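Acetyltransferase, GNAT family (Enterococcus faecalis, PDB 1U6M) probably transfers an acyl group, most likely acetyl from acetyl-CoA, as in other members of the GNAT family. Local coordinates at residues A[104-114]-A[175-186]. Numbering follows the deposited sequence.
Sequences IEEETLPNEWY and MTISGHLYNHMQ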
ATOM      1  N   ILE A 104      -8.492   7.985  -5.527  1.00 37.91           N
ATOM      2  CA  ILE A 104      -8.186   9.408  -5.643  1.00 43.17           C
ATOM      3  C   ILE A 104      -6.739   9.642  -5.176  1.00 47.26           C
ATOM      4  O   ILE A 104      -6.347   9.204  -4.105  1.00 47.46           O
ATOM      5  CB  ILE A 104      -9.248  10.269  -4.947  1.00 43.25           C
ATOM      6  CG1 ILE A 104     -10.652   9.806  -5.408  1.00 43.89           C
ATOM      7  CG2 ILE A 104      -9.058  11.734  -5.303  1.00 43.56           C
ATOM      8  CD1 ILE A 104     -11.798  10.622  -4.852  1.00 47.33           C
ATOM      9  N   GLU A 105      -5.929  10.236  -6.053  1.00 53.04           N
ATOM     10  CA  GLU A 105      -4.454  10.283  -5.919  1.00 57.97           C
ATOM     11  C   GLU A 105      -4.004  11.611  -5.269  1.00 61.19           C
ATOM     12  O   GLU A 105      -3.156  12.344  -5.808  1.00 61.00           O
ATOM     13  CB  GLU A 105      -3.754  10.058  -7.291  1.00 57.76           C
ATOM     14  CG  GLU A 105      -3.893   8.648  -7.930  1.00 57.54           C
ATOM     15  CD  GLU A 105      -3.379   8.585  -9.392  1.00 57.93           C
ATOM     16  OE1 GLU A 105      -3.469   9.630 -10.096  1.00 56.19           O
ATOM     17  OE2 GLU A 105      -2.892   7.499  -9.845  1.00 56.30           O
ATOM     18  N   GLU A 106      -4.588  11.915  -4.110  1.00 64.00           N
ATOM     19  CA  GLU A 106      -4.323  13.204  -3.472  1.00 66.63           C
ATOM     20  C   GLU A 106      -3.883  13.111  -1.990  1.00 62.14           C
ATOM     21  O   GLU A 106      -4.283  13.933  -1.159  1.00 62.86           O
ATOM     22  CB  GLU A 106      -5.533  14.131  -3.668  1.00 67.93           C
ATOM     23  CG  GLU A 106      -5.723  14.611  -5.145  1.00 71.85           C
ATOM     24  CD  GLU A 106      -7.147  15.109  -5.454  1.00 72.16           C
ATOM     25  OE1 GLU A 106      -8.073  14.907  -4.634  1.00 74.38           O
ATOM     26  OE2 GLU A 106      -7.334  15.702  -6.538  1.00 77.85           O
ATOM     27  N   GLU A 107      -3.030  12.137  -1.676  1.00 55.54           N
ATOM     28  CA  GLU A 107      -2.806  11.807  -0.286  1.00 49.04           C
ATOM     29  C   GLU A 107      -1.381  12.042   0.254  1.00 45.10           C
ATOM     30  O   GLU A 107      -1.161  12.003   1.454  1.00 43.05           O
ATOM     31  CB  GLU A 107      -3.342  10.400   0.012  1.00 49.01           C
ATOM     32  CG  GLU A 107      -2.822   9.278  -0.847  1.00 47.83           C
ATOM     33  CD  GLU A 107      -3.645   7.994  -0.686  1.00 48.25           C
ATOM     34  OE1 GLU A 107      -3.123   6.861  -0.758  1.00 47.62           O
ATOM     35  OE2 GLU A 107      -4.850   8.123  -0.496  1.00 49.96           O
ATOM     36  N   THR A 108      -0.436  12.314  -0.639  1.00 41.49           N
ATOM     37  CA  THR A 108       0.961  12.519  -0.263  1.00 39.29           C
ATOM     38  C   THR A 108       1.337  13.989  -0.080  1.00 37.80           C
ATOM     39  O   THR A 108       0.629  14.858  -0.563  1.00 37.18           O
ATOM     40  CB  THR A 108       1.956  11.841  -1.246  1.00 38.85           C
ATOM     41  OG1 THR A 108       2.075  12.628  -2.448  1.00 40.15           O
ATOM     42  CG2 THR A 108       1.522  10.429  -1.573  1.00 35.38           C
ATOM     43  N   LEU A 109       2.434  14.234   0.640  1.00 36.66           N
ATOM     44  CA  LEU A 109       3.125  15.529   0.665  1.00 37.19           C
ATOM     45  C   LEU A 109       4.477  15.460  -0.083  1.00 38.17           C
ATOM     46  O   LEU A 109       5.103  14.392  -0.132  1.00 37.79           O
ATOM     47  CB  LEU A 109       3.386  15.997   2.093  1.00 37.04           C
ATOM     48  CG  LEU A 109       2.220  16.406   2.991  1.00 37.63           C
ATOM     49  CD1 LEU A 109       2.775  17.142   4.188  1.00 37.23           C
ATOM     50  CD2 LEU A 109       1.152  17.265   2.256  1.00 39.70           C
ATOM     51  N   PRO A 110       4.937  16.601  -0.680  1.00 39.68           N
ATOM     52  CA  PRO A 110       6.237  16.590  -1.403  1.00 39.96           C
ATOM     53  C   PRO A 110       7.397  16.075  -0.539  1.00 40.96           C
ATOM     54  O   PRO A 110       7.396  16.293   0.655  1.00 40.99           O
ATOM     55  CB  PRO A 110       6.457  18.087  -1.752  1.00 39.49           C
ATOM     56  CG  PRO A 110       5.111  18.703  -1.738  1.00 40.11           C
ATOM     57  CD  PRO A 110       4.279  17.940  -0.727  1.00 39.13           C
ATOM     58  N   ASN A 111       8.389  15.418  -1.114  1.00 42.91           N
ATOM     59  CA  ASN A 111       9.590  15.059  -0.330  1.00 45.43           C
ATOM     60  C   ASN A 111       9.531  13.948   0.788  1.00 42.75           C
ATOM     61  O   ASN A 111      10.543  13.661   1.438  1.00 42.87           O
ATOM     62  CB  ASN A 111      10.235  16.353   0.228  1.00 48.18           C
ATOM     63  CG  ASN A 111      10.511  17.400  -0.889  1.00 53.71           C
ATOM     64  OD1 ASN A 111      10.059  18.555  -0.791  1.00 56.40           O
ATOM     65  ND2 ASN A 111      11.213  16.974  -1.966  1.00 53.00           N
ATOM     66  N   GLU A 112       8.374  13.324   0.988  1.00 38.12           N
ATOM     67  CA  GLU A 112       8.301  12.106   1.798  1.00 34.01           C
ATOM     68  C   GLU A 112       8.403  10.827   0.934  1.00 31.41           C
ATOM     69  O   GLU A 112       8.115  10.848  -0.274  1.00 32.15           O
ATOM     70  CB  GLU A 112       7.034  12.125   2.656  1.00 33.24           C
ATOM     71  CG  GLU A 112       5.793  11.731   1.899  1.00 31.41           C
ATOM     72  CD  GLU A 112       4.538  12.188   2.539  1.00 28.41           C
ATOM     73  OE1 GLU A 112       3.467  12.000   1.931  1.00 25.88           O
ATOM     74  OE2 GLU A 112       4.600  12.762   3.631  1.00 32.07           O
ATOM     75  N   TRP A 113       8.869   9.729   1.529  1.00 28.05           N
ATOM     76  CA  TRP A 113       8.530   8.390   1.060  1.00 24.23           C
ATOM     77  C   TRP A 113       7.167   8.062   1.696  1.00 22.83           C
ATOM     78  O   TRP A 113       7.013   8.092   2.928  1.00 22.39           O
ATOM     79  CB  TRP A 113       9.569   7.408   1.480  1.00 23.86           C
ATOM     80  CG  TRP A 113       9.449   6.024   0.826  1.00 24.06           C
ATOM     81  CD1 TRP A 113      10.090   5.588  -0.296  1.00 22.19           C
ATOM     82  CD2 TRP A 113       8.663   4.902   1.295  1.00 23.65           C
ATOM     83  NE1 TRP A 113       9.752   4.271  -0.561  1.00 20.24           N
ATOM     84  CE2 TRP A 113       8.876   3.835   0.395  1.00 22.90           C
ATOM     85  CE3 TRP A 113       7.789   4.712   2.377  1.00 26.25           C
ATOM     86  CZ2 TRP A 113       8.264   2.579   0.562  1.00 25.82           C
ATOM     87  CZ3 TRP A 113       7.167   3.455   2.545  1.00 22.15           C
ATOM     88  CH2 TRP A 113       7.407   2.415   1.653  1.00 22.99           C
ATOM     89  N   TYR A 114       6.145   7.902   0.861  1.00 20.28           N
ATOM     90  CA  TYR A 114       4.807   7.755   1.378  1.00 19.83           C
ATOM     91  C   TYR A 114       4.402   6.270   1.605  1.00 20.70           C
ATOM     92  O   TYR A 114       4.518   5.434   0.682  1.00 20.57           O
ATOM     93  CB  TYR A 114       3.809   8.403   0.439  1.00 19.47           C
ATOM     94  CG  TYR A 114       2.375   8.237   0.916  1.00 18.86           C
ATOM     95  CD1 TYR A 114       1.465   7.425   0.209  1.00 17.94           C
ATOM     96  CD2 TYR A 114       1.922   8.862   2.071  1.00 18.10           C
ATOM     97  CE1 TYR A 114       0.136   7.284   0.643  1.00 16.59           C
ATOM     98  CE2 TYR A 114       0.570   8.696   2.512  1.00 17.47           C
ATOM     99  CZ  TYR A 114      -0.282   7.911   1.792  1.00 17.36           C
ATOM    100  OH  TYR A 114      -1.584   7.735   2.229  1.00 21.70           O
ATOM    101  N   MET A 175      -6.014  16.018   6.057  1.00 62.92           N
ATOM    102  CA  MET A 175      -6.590  15.854   4.697  1.00 66.32           C
ATOM    103  C   MET A 175      -8.015  15.342   4.772  1.00 69.34           C
ATOM    104  O   MET A 175      -8.380  14.707   5.755  1.00 69.90           O
ATOM    105  CB  MET A 175      -5.763  14.886   3.837  1.00 65.88           C
ATOM    106  CG  MET A 175      -4.280  15.118   3.938  1.00 66.21           C
ATOM    107  SD  MET A 175      -3.248  14.353   2.677  1.00 65.23           S
ATOM    108  CE  MET A 175      -1.840  15.461   2.827  1.00 64.73           C
ATOM    109  N   THR A 176      -8.823  15.632   3.747  1.00 72.86           N
ATOM    110  CA  THR A 176     -10.140  14.991   3.567  1.00 75.99           C
ATOM    111  C   THR A 176     -10.111  14.229   2.254  1.00 78.33           C
ATOM    112  O   THR A 176      -9.959  14.830   1.202  1.00 78.51           O
ATOM    113  CB  THR A 176     -11.302  16.019   3.524  1.00 75.91           C
ATOM    114  OG1 THR A 176     -11.191  16.924   4.631  1.00 76.42           O
ATOM    115  CG2 THR A 176     -12.681  15.320   3.549  1.00 75.10           C
ATOM    116  N   ILE A 177     -10.228  12.908   2.305  1.00 81.30           N
ATOM    117  CA  ILE A 177     -10.261  12.137   1.061  1.00 84.43           C
ATOM    118  C   ILE A 177     -11.497  11.235   1.027  1.00 86.44           C
ATOM    119  O   ILE A 177     -11.714  10.437   1.945  1.00 86.92           O
ATOM    120  CB  ILE A 177      -8.922  11.359   0.777  1.00 84.23           C
ATOM    121  N   SER A 178     -12.306  11.396  -0.029  1.00 88.60           N
ATOM    122  CA  SER A 178     -13.604  10.708  -0.204  1.00 90.10           C
ATOM    123  C   SER A 178     -14.490  10.761   1.053  1.00 90.85           C
ATOM    124  O   SER A 178     -15.091   9.750   1.433  1.00 91.09           O
ATOM    125  CB  SER A 178     -13.409   9.257  -0.675  1.00 90.24           C
ATOM    126  OG  SER A 178     -12.751   9.192  -1.929  1.00 90.04           O
ATOM    127  N   GLY A 179     -14.546  11.937   1.689  1.00 90.99           N
ATOM    128  CA  GLY A 179     -15.395  12.180   2.860  1.00 90.70           C
ATOM    129  C   GLY A 179     -14.754  11.917   4.217  1.00 89.87           C
ATOM    130  O   GLY A 179     -15.185  12.469   5.235  1.00 90.43           O
ATOM    131  N   HIS A 180     -13.725  11.074   4.232  1.00 87.74           N
ATOM    132  CA  HIS A 180     -13.004  10.726   5.460  1.00 84.56           C
ATOM    133  C   HIS A 180     -11.898  11.733   5.759  1.00 79.00           C
ATOM    134  O   HIS A 180     -11.154  12.106   4.860  1.00 78.49           O
ATOM    135  CB  HIS A 180     -12.421   9.322   5.318  1.00 86.70           C
ATOM    136  CG  HIS A 180     -13.439   8.280   4.965  1.00 92.73           C
ATOM    137  ND1 HIS A 180     -14.414   7.859   5.849  1.00 96.95           N
ATOM    138  CD2 HIS A 180     -13.632   7.572   3.825  1.00 97.01           C
ATOM    139  CE1 HIS A 180     -15.162   6.937   5.269  1.00 99.04           C
ATOM    140  NE2 HIS A 180     -14.709   6.743   4.041  1.00 99.28           N
ATOM    141  N   LEU A 181     -11.802  12.189   7.007  1.00 72.33           N
ATOM    142  CA  LEU A 181     -10.689  13.082   7.413  1.00 65.71           C
ATOM    143  C   LEU A 181      -9.484  12.270   7.920  1.00 60.73           C
ATOM    144  O   LEU A 181      -9.651  11.251   8.587  1.00 59.76           O
ATOM    145  CB  LEU A 181     -11.125  14.121   8.460  1.00 65.81           C
ATOM    146  CG  LEU A 181     -12.285  15.062   8.116  1.00 65.73           C
ATOM    147  N   TYR A 182      -8.276  12.731   7.604  1.00 55.02           N
ATOM    148  CA  TYR A 182      -7.043  12.036   7.994  1.00 49.58           C
ATOM    149  C   TYR A 182      -6.043  12.977   8.621  1.00 45.81           C
ATOM    150  O   TYR A 182      -6.015  14.133   8.252  1.00 45.16           O
ATOM    151  CB  TYR A 182      -6.389  11.382   6.779  1.00 49.34           C
ATOM    152  CG  TYR A 182      -7.197  10.274   6.168  1.00 49.69           C
ATOM    153  CD1 TYR A 182      -8.149  10.536   5.193  1.00 50.53           C
ATOM    154  CD2 TYR A 182      -6.994   8.952   6.551  1.00 48.57           C
ATOM    155  CE1 TYR A 182      -8.902   9.487   4.622  1.00 51.19           C
ATOM    156  CE2 TYR A 182      -7.731   7.916   6.012  1.00 49.31           C
ATOM    157  CZ  TYR A 182      -8.684   8.190   5.052  1.00 50.47           C
ATOM    158  OH  TYR A 182      -9.386   7.171   4.492  1.00 51.01           O
ATOM    159  N   ASN A 183      -5.244  12.476   9.572  1.00 42.00           N
ATOM    160  CA  ASN A 183      -3.981  13.122   9.998  1.00 39.14           C
ATOM    161  C   ASN A 183      -2.822  12.667   9.109  1.00 35.92           C
ATOM    162  O   ASN A 183      -2.530  11.463   9.014  1.00 34.94           O
ATOM    163  CB  ASN A 183      -3.608  12.767  11.461  1.00 39.44           C
ATOM    164  CG  ASN A 183      -4.614  13.287  12.476  1.00 42.66           C
ATOM    165  OD1 ASN A 183      -4.678  14.486  12.722  1.00 45.04           O
ATOM    166  ND2 ASN A 183      -5.394  12.370  13.093  1.00 43.73           N
ATOM    167  N   HIS A 184      -2.121  13.613   8.493  1.00 33.06           N
ATOM    168  CA  HIS A 184      -0.917  13.236   7.775  1.00 29.40           C
ATOM    169  C   HIS A 184       0.216  13.410   8.762  1.00 29.10           C
ATOM    170  O   HIS A 184       0.342  14.474   9.367  1.00 29.45           O
ATOM    171  CB  HIS A 184      -0.715  14.045   6.497  1.00 27.97           C
ATOM    172  CG  HIS A 184       0.297  13.461   5.556  1.00 25.13           C
ATOM    173  ND1 HIS A 184       1.655  13.706   5.668  1.00 24.31           N
ATOM    174  CD2 HIS A 184       0.152  12.651   4.478  1.00 22.02           C
ATOM    175  CE1 HIS A 184       2.300  13.068   4.701  1.00 21.43           C
ATOM    176  NE2 HIS A 184       1.413  12.423   3.965  1.00 21.67           N
ATOM    177  N   MET A 185       0.984  12.328   8.967  1.00 27.09           N
ATOM    178  CA  MET A 185       2.051  12.266   9.931  1.00 24.65           C
ATOM    179  C   MET A 185       3.374  11.975   9.203  1.00 25.33           C
ATOM    180  O   MET A 185       3.383  11.379   8.134  1.00 25.66           O
ATOM    181  CB  MET A 185       1.766  11.195  10.983  1.00 24.55           C
ATOM    182  CG  MET A 185       0.365  11.268  11.689  1.00 23.23           C
ATOM    183  SD  MET A 185       0.133   9.956  12.966  1.00 21.51           S
ATOM    184  CE  MET A 185       1.081  10.713  14.308  1.00 18.67           C
ATOM    185  N   GLN A 186       4.490  12.455   9.729  1.00 25.44           N
ATOM    186  CA  GLN A 186       5.785  12.147   9.142  1.00 26.72           C
ATOM    187  C   GLN A 186       6.745  11.796  10.217  1.00 27.34           C
ATOM    188  O   GLN A 186       6.594  12.213  11.347  1.00 27.31           O
ATOM    189  CB  GLN A 186       6.343  13.327   8.367  1.00 26.98           C
ATOM    190  CG  GLN A 186       5.497  13.689   7.175  1.00 31.02           C
ATOM    191  CD  GLN A 186       6.165  14.671   6.254  1.00 34.42           C
ATOM    192  OE1 GLN A 186       5.928  14.654   5.065  1.00 34.61           O
ATOM    193  NE2 GLN A 186       7.015  15.518   6.805  1.00 34.81           N
TER
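H184, reaching out from the C-terminal hairpin of the GNAT sheet, meets E112 and L109 in a mixed polar and apolar contact, where the loop leading into strand 112-120 passes over strands 170-177 and 180-188. As in the GNAT fold generally, 112-120 and 148-154 are parallel neighbours and the hairpin continues the sheet beyond 148-154; with that strand between them, no backbone hydrogen bonds join the two segments. Side chains bridge them instead, with the E107 carbonyl as the main backbone partner. The carboxylate of E112 sits at the edge of the H184 imidazole, their planes only 14° apart, and NE2 of H184 gives a weak, bent hydrogen bond to E112 OE1 (2.9 Å). That same oxygen accepts a nearly straight bond from the backbone N of L109 (2.8 Å), which arrives from above the carboxylate plane and ties E112 across the type II turn L109-E112. With chi1 at -68°, CG of L109 lies over one face of the imidazole, toward its rim, in a CH-pi contact. L109 CD2 packs on CE of M175, 3.5 Å away. The extended M175 side chain brings SD within 3.4 Å of the carbonyl O of E107, an oxygen that N152 of the intervening strand hydrogen-bonds. The firm polar tie thus lies within the turn, while the link to the hairpin combines a weak imidazole-carboxylate bond, whose exact fit is doubtful, with the apolar contacts of L109 and M175.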